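Mannitol dehydrogenase (Pseudomonas fluorescens, PDB 1M2W) probably catalyses the NAD-dependent interconversion of D-mannitol and D-fructose, and here holds both NAD and D-mannitol. Local coordinates at residues V229-P234 and V257-V262; T233-T238 and L371-S376. One frame throughout, in Å; residues are numbered along the deposited sequence.

Interaction 1: residues V229-P234 and V257-V262. With NAD (nicotinamide-adenine-dinucleotide), chain C; MTL (D-mannitol), chain D.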
# COMPACT_ATOMS: atom_id res chain seq x y z
N VAL A 229 -3.83 -3.69 -7.00
CA VAL A 229 -3.69 -4.71 -5.98
C VAL A 229 -4.68 -4.41 -4.86
O VAL A 229 -4.87 -3.26 -4.53
CB VAL A 229 -2.25 -4.70 -5.41
CG1 VAL A 229 -1.27 -5.12 -6.54
CG2 VAL A 229 -1.89 -3.29 -4.90
N ASP A 230 -5.29 -5.44 -4.28
CA ASP A 230 -6.31 -5.17 -3.25
C ASP A 230 -6.46 -6.30 -2.21
O ASP A 230 -6.72 -7.44 -2.59
CB ASP A 230 -7.68 -4.97 -3.95
CG ASP A 230 -8.81 -4.48 -3.01
OD1 ASP A 230 -8.54 -4.17 -1.82
OD2 ASP A 230 -9.98 -4.40 -3.46
N ARG A 231 -6.25 -5.96 -0.93
CA ARG A 231 -6.54 -6.86 0.17
C ARG A 231 -6.33 -6.07 1.46
O ARG A 231 -5.22 -5.60 1.72
CB ARG A 231 -5.64 -8.10 0.21
CG ARG A 231 -6.22 -9.13 1.23
CD ARG A 231 -5.62 -10.50 1.12
NE ARG A 231 -6.62 -11.52 1.46
CZ ARG A 231 -6.45 -12.83 1.31
NH1 ARG A 231 -5.31 -13.32 0.85
NH2 ARG A 231 -7.46 -13.67 1.57
N ILE A 232 -7.40 -5.88 2.25
CA ILE A 232 -7.27 -5.14 3.50
C ILE A 232 -6.48 -5.99 4.49
O ILE A 232 -6.83 -7.15 4.77
CB ILE A 232 -8.64 -4.75 4.02
CG1 ILE A 232 -9.29 -3.76 3.03
CG2 ILE A 232 -8.53 -4.14 5.44
CD1 ILE A 232 -10.79 -3.54 3.32
N THR A 233 -5.41 -5.41 5.00
CA THR A 233 -4.49 -6.10 5.92
C THR A 233 -4.13 -5.16 7.09
O THR A 233 -3.33 -4.24 6.93
CB THR A 233 -3.17 -6.47 5.12
OG1 THR A 233 -3.54 -7.20 3.94
CG2 THR A 233 -2.24 -7.36 5.97
N PRO A 234 -4.72 -5.38 8.26
CA PRO A 234 -4.44 -4.54 9.45
C PRO A 234 -3.00 -4.69 9.97
O PRO A 234 -2.22 -5.60 9.56
CB PRO A 234 -5.40 -5.09 10.52
CG PRO A 234 -6.45 -5.83 9.74
CD PRO A 234 -5.71 -6.44 8.57
N VAL A 257 -2.93 -10.97 9.51
CA VAL A 257 -4.41 -11.03 9.48
C VAL A 257 -4.82 -10.29 8.22
O VAL A 257 -4.18 -9.30 7.83
CB VAL A 257 -5.00 -10.28 10.69
CG1 VAL A 257 -6.48 -9.90 10.44
CG2 VAL A 257 -4.96 -11.18 11.89
N CYS A 258 -5.87 -10.75 7.55
CA CYS A 258 -6.36 -10.05 6.35
C CYS A 258 -7.82 -10.42 6.18
O CYS A 258 -8.32 -11.34 6.84
CB CYS A 258 -5.59 -10.48 5.09
SG CYS A 258 -5.64 -12.28 4.75
N GLU A 259 -8.52 -9.72 5.30
CA GLU A 259 -9.93 -10.02 5.01
C GLU A 259 -9.96 -11.16 3.97
O GLU A 259 -8.94 -11.46 3.33
CB GLU A 259 -10.62 -8.80 4.39
CG GLU A 259 -9.93 -8.43 3.04
CD GLU A 259 -10.66 -7.30 2.31
OE1 GLU A 259 -10.01 -6.55 1.56
OE2 GLU A 259 -11.90 -7.20 2.47
N PRO A 260 -11.12 -11.82 3.81
CA PRO A 260 -11.21 -12.91 2.84
C PRO A 260 -11.02 -12.44 1.39
O PRO A 260 -10.40 -13.14 0.59
CB PRO A 260 -12.65 -13.43 3.05
CG PRO A 260 -12.91 -13.16 4.48
CD PRO A 260 -12.30 -11.80 4.71
N PHE A 261 -11.56 -11.27 1.06
CA PHE A 261 -11.50 -10.78 -0.33
C PHE A 261 -10.07 -10.48 -0.75
O PHE A 261 -9.29 -10.00 0.05
CB PHE A 261 -12.31 -9.50 -0.50
CG PHE A 261 -12.26 -8.95 -1.91
CD1 PHE A 261 -13.08 -9.48 -2.91
CD2 PHE A 261 -11.38 -7.93 -2.25
CE1 PHE A 261 -13.01 -9.00 -4.25
CE2 PHE A 261 -11.31 -7.44 -3.57
CZ PHE A 261 -12.12 -7.98 -4.56
N VAL A 262 -9.74 -10.78 -2.00
CA VAL A 262 -8.39 -10.48 -2.48
C VAL A 262 -8.50 -10.30 -4.00
O VAL A 262 -9.33 -10.96 -4.66
CB VAL A 262 -7.37 -11.59 -2.06
CG1 VAL A 262 -7.71 -12.97 -2.72
CG2 VAL A 262 -5.92 -11.14 -2.47
PA NAD C . 3.78 -2.77 6.75
O1A NAD C . 3.94 -1.61 7.60
O2A NAD C . 3.38 -4.17 7.26
O5B NAD C . 5.14 -2.97 5.90
C5B NAD C . 5.62 -1.86 5.09
C4B NAD C . 6.91 -2.49 4.49
O4B NAD C . 7.51 -1.44 3.60
C3B NAD C . 8.05 -2.75 5.50
O3B NAD C . 8.78 -3.81 4.92
C2B NAD C . 8.80 -1.42 5.52
O2B NAD C . 10.10 -1.44 6.14
C1B NAD C . 8.86 -1.14 4.02
N9A NAD C . 9.17 0.23 3.71
C8A NAD C . 8.67 1.43 4.19
N7A NAD C . 9.21 2.50 3.62
C5A NAD C . 10.12 1.94 2.72
C6A NAD C . 10.99 2.57 1.82
N6A NAD C . 11.10 3.89 1.64
N1A NAD C . 11.82 1.75 1.02
C2A NAD C . 11.78 0.34 1.13
N3A NAD C . 10.92 -0.33 2.01
C4A NAD C . 10.11 0.54 2.78
O3 NAD C . 2.72 -2.39 5.62
PN NAD C . 1.85 -3.19 4.55
O1N NAD C . 0.52 -3.56 5.09
O2N NAD C . 2.72 -4.28 4.07
O5D NAD C . 1.64 -2.04 3.42
C5D NAD C . 2.79 -1.81 2.53
C4D NAD C . 2.35 -1.21 1.22
O4D NAD C . 1.70 -2.11 0.29
C3D NAD C . 1.41 0.06 1.27
O3D NAD C . 2.12 1.23 1.60
C2D NAD C . 0.69 0.05 -0.09
O2D NAD C . 1.30 0.79 -1.19
C1D NAD C . 0.55 -1.43 -0.36
N1N NAD C . -0.73 -1.99 0.15
C2N NAD C . -1.12 -2.23 1.52
C3N NAD C . -2.43 -2.73 1.71
C7N NAD C . -2.95 -2.97 3.13
O7N NAD C . -4.24 -3.28 3.30
N7N NAD C . -2.10 -2.77 4.10
C4N NAD C . -3.30 -2.96 0.59
C5N NAD C . -2.84 -2.71 -0.73
C6N NAD C . -1.58 -2.23 -0.96
O1 MTL D . -6.46 -3.04 -0.74
C1 MTL D . -6.88 -2.08 0.26
C2 MTL D . -5.64 -1.27 0.64
O2 MTL D . -5.09 -0.57 -0.51
C3 MTL D . -5.97 -0.30 1.78
O3 MTL D . -6.18 -1.09 2.99
C4 MTL D . -4.79 0.68 2.00
O4 MTL D . -3.71 0.01 2.68
C5 MTL D . -5.25 1.86 2.87
O5 MTL D . -6.22 2.63 2.17
C6 MTL D . -4.03 2.78 3.27
O6 MTL D . -4.56 3.97 3.85
O HOH W 1 -1.71 -8.13 9.65
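At the nicotinamide and mannitol site, Arg231 and Ile232, just after strand 227-230, are bonded to Glu259. Glu259 N donates to Ile232 O at 3.1 Å. In return, Ile232 N donates to Glu259 OE1 at 2.8 Å. It meets the anti side of that oxygen, 29° out of the carboxylate plane. Glu259 CG sits between its backbone N and carbonyl carbon (chi1 62°), and the chain beyond is extended, which lays the carboxylate against the Ile232 side chain. Asp230 OD1 comes within 4.4 Å of Glu259 OE1. Arg361 forms salt bridges to both oxygens, which would probably offset their repulsion.

Both segments belong to the Rossmann domain. Strand 256-258 is an outer strand of its large sheet, and strand 227-230 is an outer strand of a separate small one. Arg231 reaches from the end of strand 227-230 to the loop 259-262, which runs on from strand 256-258 to strand 263-267 of the small sheet. Arg231 NE donates to Glu259 O (3.0 Å, 146°), and NH2 makes a weak bond to Pro260 O. Cys258 SG lies over one guanidinium face and Val262 CB over the opposite face. Beyond the segments, NH1 bonds to Ala40 O and NH2 pairs with Glu87.

Asp230 OD2 meets the Phe261 ring edge, 3.3 Å from CE2. Asp230 OD1 accepts from mannitol O1 at 2.6 Å, and Arg231 N donates to the same hydroxyl. Thr233 N donates to NAD O7N at 3.0 Å.

Interaction 2: residues T233-T238 and L371-S376. With NAD (nicotinamide-adenine-dinucleotide), chain C; MTL (D-mannitol), chain D.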
# COMPACT_ATOMS: atom_id res chain seq x y z
N THR A 233 -5.41 -5.41 5.00
CA THR A 233 -4.49 -6.10 5.92
C THR A 233 -4.13 -5.16 7.09
O THR A 233 -3.33 -4.24 6.93
CB THR A 233 -3.17 -6.47 5.12
OG1 THR A 233 -3.54 -7.20 3.94
CG2 THR A 233 -2.24 -7.36 5.97
N PRO A 234 -4.72 -5.38 8.26
CA PRO A 234 -4.44 -4.54 9.45
C PRO A 234 -3.00 -4.69 9.97
O PRO A 234 -2.22 -5.60 9.56
CB PRO A 234 -5.40 -5.09 10.52
CG PRO A 234 -6.45 -5.83 9.74
CD PRO A 234 -5.71 -6.44 8.57
N MSE A 235 -2.64 -3.80 10.89
CA MSE A 235 -1.32 -3.93 11.50
C MSE A 235 -1.38 -5.08 12.49
O MSE A 235 -2.42 -5.42 13.06
CB MSE A 235 -0.92 -2.65 12.24
CG MSE A 235 -0.92 -1.43 11.32
SE MSE A 235 -0.32 0.21 12.31
CE MSE A 235 -1.72 0.33 13.66
N THR A 236 -0.21 -5.67 12.69
CA THR A 236 -0.04 -6.77 13.62
C THR A 236 -0.51 -6.33 15.00
O THR A 236 -0.36 -5.16 15.38
CB THR A 236 1.50 -7.15 13.70
OG1 THR A 236 1.70 -8.14 14.73
CG2 THR A 236 2.34 -5.93 14.08
N SER A 237 -1.11 -7.23 15.75
CA SER A 237 -1.51 -6.90 17.13
C SER A 237 -1.38 -8.11 18.04
O SER A 237 -1.55 -9.27 17.62
CB SER A 237 -2.96 -6.40 17.22
OG SER A 237 -3.91 -7.44 17.10
N THR A 238 -1.09 -7.84 19.30
CA THR A 238 -1.04 -8.89 20.28
C THR A 238 -2.42 -9.56 20.34
O THR A 238 -2.51 -10.79 20.42
CB THR A 238 -0.75 -8.30 21.66
OG1 THR A 238 0.55 -7.73 21.61
CG2 THR A 238 -0.89 -9.36 22.77
N LEU A 371 -7.62 2.69 12.53
CA LEU A 371 -7.67 3.96 11.83
C LEU A 371 -6.26 4.54 11.87
O LEU A 371 -5.89 5.28 10.97
CB LEU A 371 -8.67 4.92 12.51
CG LEU A 371 -10.14 4.55 12.31
CD1 LEU A 371 -10.97 5.72 12.86
CD2 LEU A 371 -10.46 4.33 10.84
N GLU A 372 -5.45 4.18 12.87
CA GLU A 372 -4.08 4.71 12.88
C GLU A 372 -3.35 4.25 11.61
O GLU A 372 -2.52 4.99 11.06
CB GLU A 372 -3.26 4.24 14.10
CG GLU A 372 -1.84 4.72 13.98
CD GLU A 372 -0.96 4.41 15.19
OE1 GLU A 372 -0.45 5.39 15.82
OE2 GLU A 372 -0.76 3.21 15.49
N ARG A 373 -3.61 3.02 11.18
CA ARG A 373 -2.97 2.51 9.97
C ARG A 373 -3.42 3.29 8.72
O ARG A 373 -2.60 3.74 7.90
CB ARG A 373 -3.34 1.02 9.77
CG ARG A 373 -2.62 0.39 8.59
CD ARG A 373 -3.16 -1.01 8.32
NE ARG A 373 -4.49 -0.98 7.67
CZ ARG A 373 -4.67 -0.76 6.37
NH1 ARG A 373 -3.60 -0.54 5.56
NH2 ARG A 373 -5.90 -0.80 5.86
N VAL A 374 -4.73 3.44 8.58
CA VAL A 374 -5.30 4.13 7.41
C VAL A 374 -4.86 5.62 7.44
O VAL A 374 -4.52 6.17 6.40
CB VAL A 374 -6.83 3.99 7.38
CG1 VAL A 374 -7.39 4.65 6.12
CG2 VAL A 374 -7.19 2.52 7.36
N CYS A 375 -4.84 6.22 8.63
CA CYS A 375 -4.43 7.62 8.77
C CYS A 375 -2.99 7.86 8.45
O CYS A 375 -2.61 8.96 7.98
CB CYS A 375 -4.58 8.13 10.23
SG CYS A 375 -6.22 8.28 10.89
N SER A 376 -2.16 6.85 8.71
CA SER A 376 -0.74 7.07 8.55
C SER A 376 -0.26 7.53 7.19
O SER A 376 -0.78 7.10 6.16
CB SER A 376 0.05 5.80 8.96
OG SER A 376 -0.19 4.80 8.00
PA NAD C . 3.78 -2.77 6.75
O1A NAD C . 3.94 -1.61 7.60
O2A NAD C . 3.38 -4.17 7.26
O5B NAD C . 5.14 -2.97 5.90
C5B NAD C . 5.62 -1.86 5.09
C4B NAD C . 6.91 -2.49 4.49
O4B NAD C . 7.51 -1.44 3.60
C3B NAD C . 8.05 -2.75 5.50
O3B NAD C . 8.78 -3.81 4.92
C2B NAD C . 8.80 -1.42 5.52
O2B NAD C . 10.10 -1.44 6.14
C1B NAD C . 8.86 -1.14 4.02
N9A NAD C . 9.17 0.23 3.71
C8A NAD C . 8.67 1.43 4.19
N7A NAD C . 9.21 2.50 3.62
C5A NAD C . 10.12 1.94 2.72
C6A NAD C . 10.99 2.57 1.82
N6A NAD C . 11.10 3.89 1.64
N1A NAD C . 11.82 1.75 1.02
C2A NAD C . 11.78 0.34 1.13
N3A NAD C . 10.92 -0.33 2.01
C4A NAD C . 10.11 0.54 2.78
O3 NAD C . 2.72 -2.39 5.62
PN NAD C . 1.85 -3.19 4.55
O1N NAD C . 0.52 -3.56 5.09
O2N NAD C . 2.72 -4.28 4.07
O5D NAD C . 1.64 -2.04 3.42
C5D NAD C . 2.79 -1.81 2.53
C4D NAD C . 2.35 -1.21 1.22
O4D NAD C . 1.70 -2.11 0.29
C3D NAD C . 1.41 0.06 1.27
O3D NAD C . 2.12 1.23 1.60
C2D NAD C . 0.69 0.05 -0.09
O2D NAD C . 1.30 0.79 -1.19
C1D NAD C . 0.55 -1.43 -0.36
N1N NAD C . -0.73 -1.99 0.15
C2N NAD C . -1.12 -2.23 1.52
C3N NAD C . -2.43 -2.73 1.71
C7N NAD C . -2.95 -2.97 3.13
O7N NAD C . -4.24 -3.28 3.30
N7N NAD C . -2.10 -2.77 4.10
C4N NAD C . -3.30 -2.96 0.59
C5N NAD C . -2.84 -2.71 -0.73
C6N NAD C . -1.58 -2.23 -0.96
O1 MTL D . -6.46 -3.04 -0.74
C1 MTL D . -6.88 -2.08 0.26
C2 MTL D . -5.64 -1.27 0.64
O2 MTL D . -5.09 -0.57 -0.51
C3 MTL D . -5.97 -0.30 1.78
O3 MTL D . -6.18 -1.09 2.99
C4 MTL D . -4.79 0.68 2.00
O4 MTL D . -3.71 0.01 2.68
C5 MTL D . -5.25 1.86 2.87
O5 MTL D . -6.22 2.63 2.17
C6 MTL D . -4.03 2.78 3.27
O6 MTL D . -4.56 3.97 3.85
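In the substrate pocket between the Rossmann and C-terminal domains, Arg373 of helix 371-375 reaches past Met235 and lies against Thr233 O. The helix belongs to the C-terminal domain, and the loop 233-238 belongs to the Rossmann domain. No direct hydrogen bond joins the two segments. They meet by packing; Thr233 holds NAD and Arg373 holds the neighbouring mannitol.

Thr233 O is 3.5 Å from Arg373 CD and sits over one face of the guanidinium, toward its rim. The Arg373 chain runs out straight as far as CD, then bends at chi3 (75°). This bend and the turn about the next bond bring the guanidinium edge to the sugar alcohol. Arg373 NH1 donates to mannitol O4 at 2.9 Å, nearly straight at 171°. Arg373 NH2 donates to mannitol O3, also at 2.9 Å, with an angle of 157°. NE pairs with Asp369 in a salt bridge, a third grip that helps fix the rotation of the group. An alanine here would take away both N-H donors to the hydroxyls, and is likely to leave mannitol O3 and O4 without these bonds and Asp369 without its charged mate.

Met235, present as selenomethionine, covers the aliphatic part of Arg373. The two side chains lie alongside each other and run opposite ways, with Met235 CG 3.7 Å from Arg373 CG. Met235 SE lies 4.0 Å from Arg373 CB. A bend at the end of the Met235 chain brings its methyl CE to 3.5 Å from Glu372 OE2.

In the fold
The two contacts share Thr233 and Pro234, and their centres lie 12 Å apart. Interaction 1 lies wholly within the Rossmann domain. In interaction 2 the loop that follows meets Arg373 of the C-terminal domain. They touch directly where Ile232 CG2 comes within 4.3 Å of Arg373 NH2. Mannitol links them from its two parts: interaction 1 holds the O1 end, and interaction 2 holds O3 and O4 further along the chain. His303, Lys295, Lys381 and Asn300 add further hydrogen bonds to mannitol. The nicotinamide amide of NAD is bonded to the shared Thr233, and this probably helps to place the ring beside the substrate.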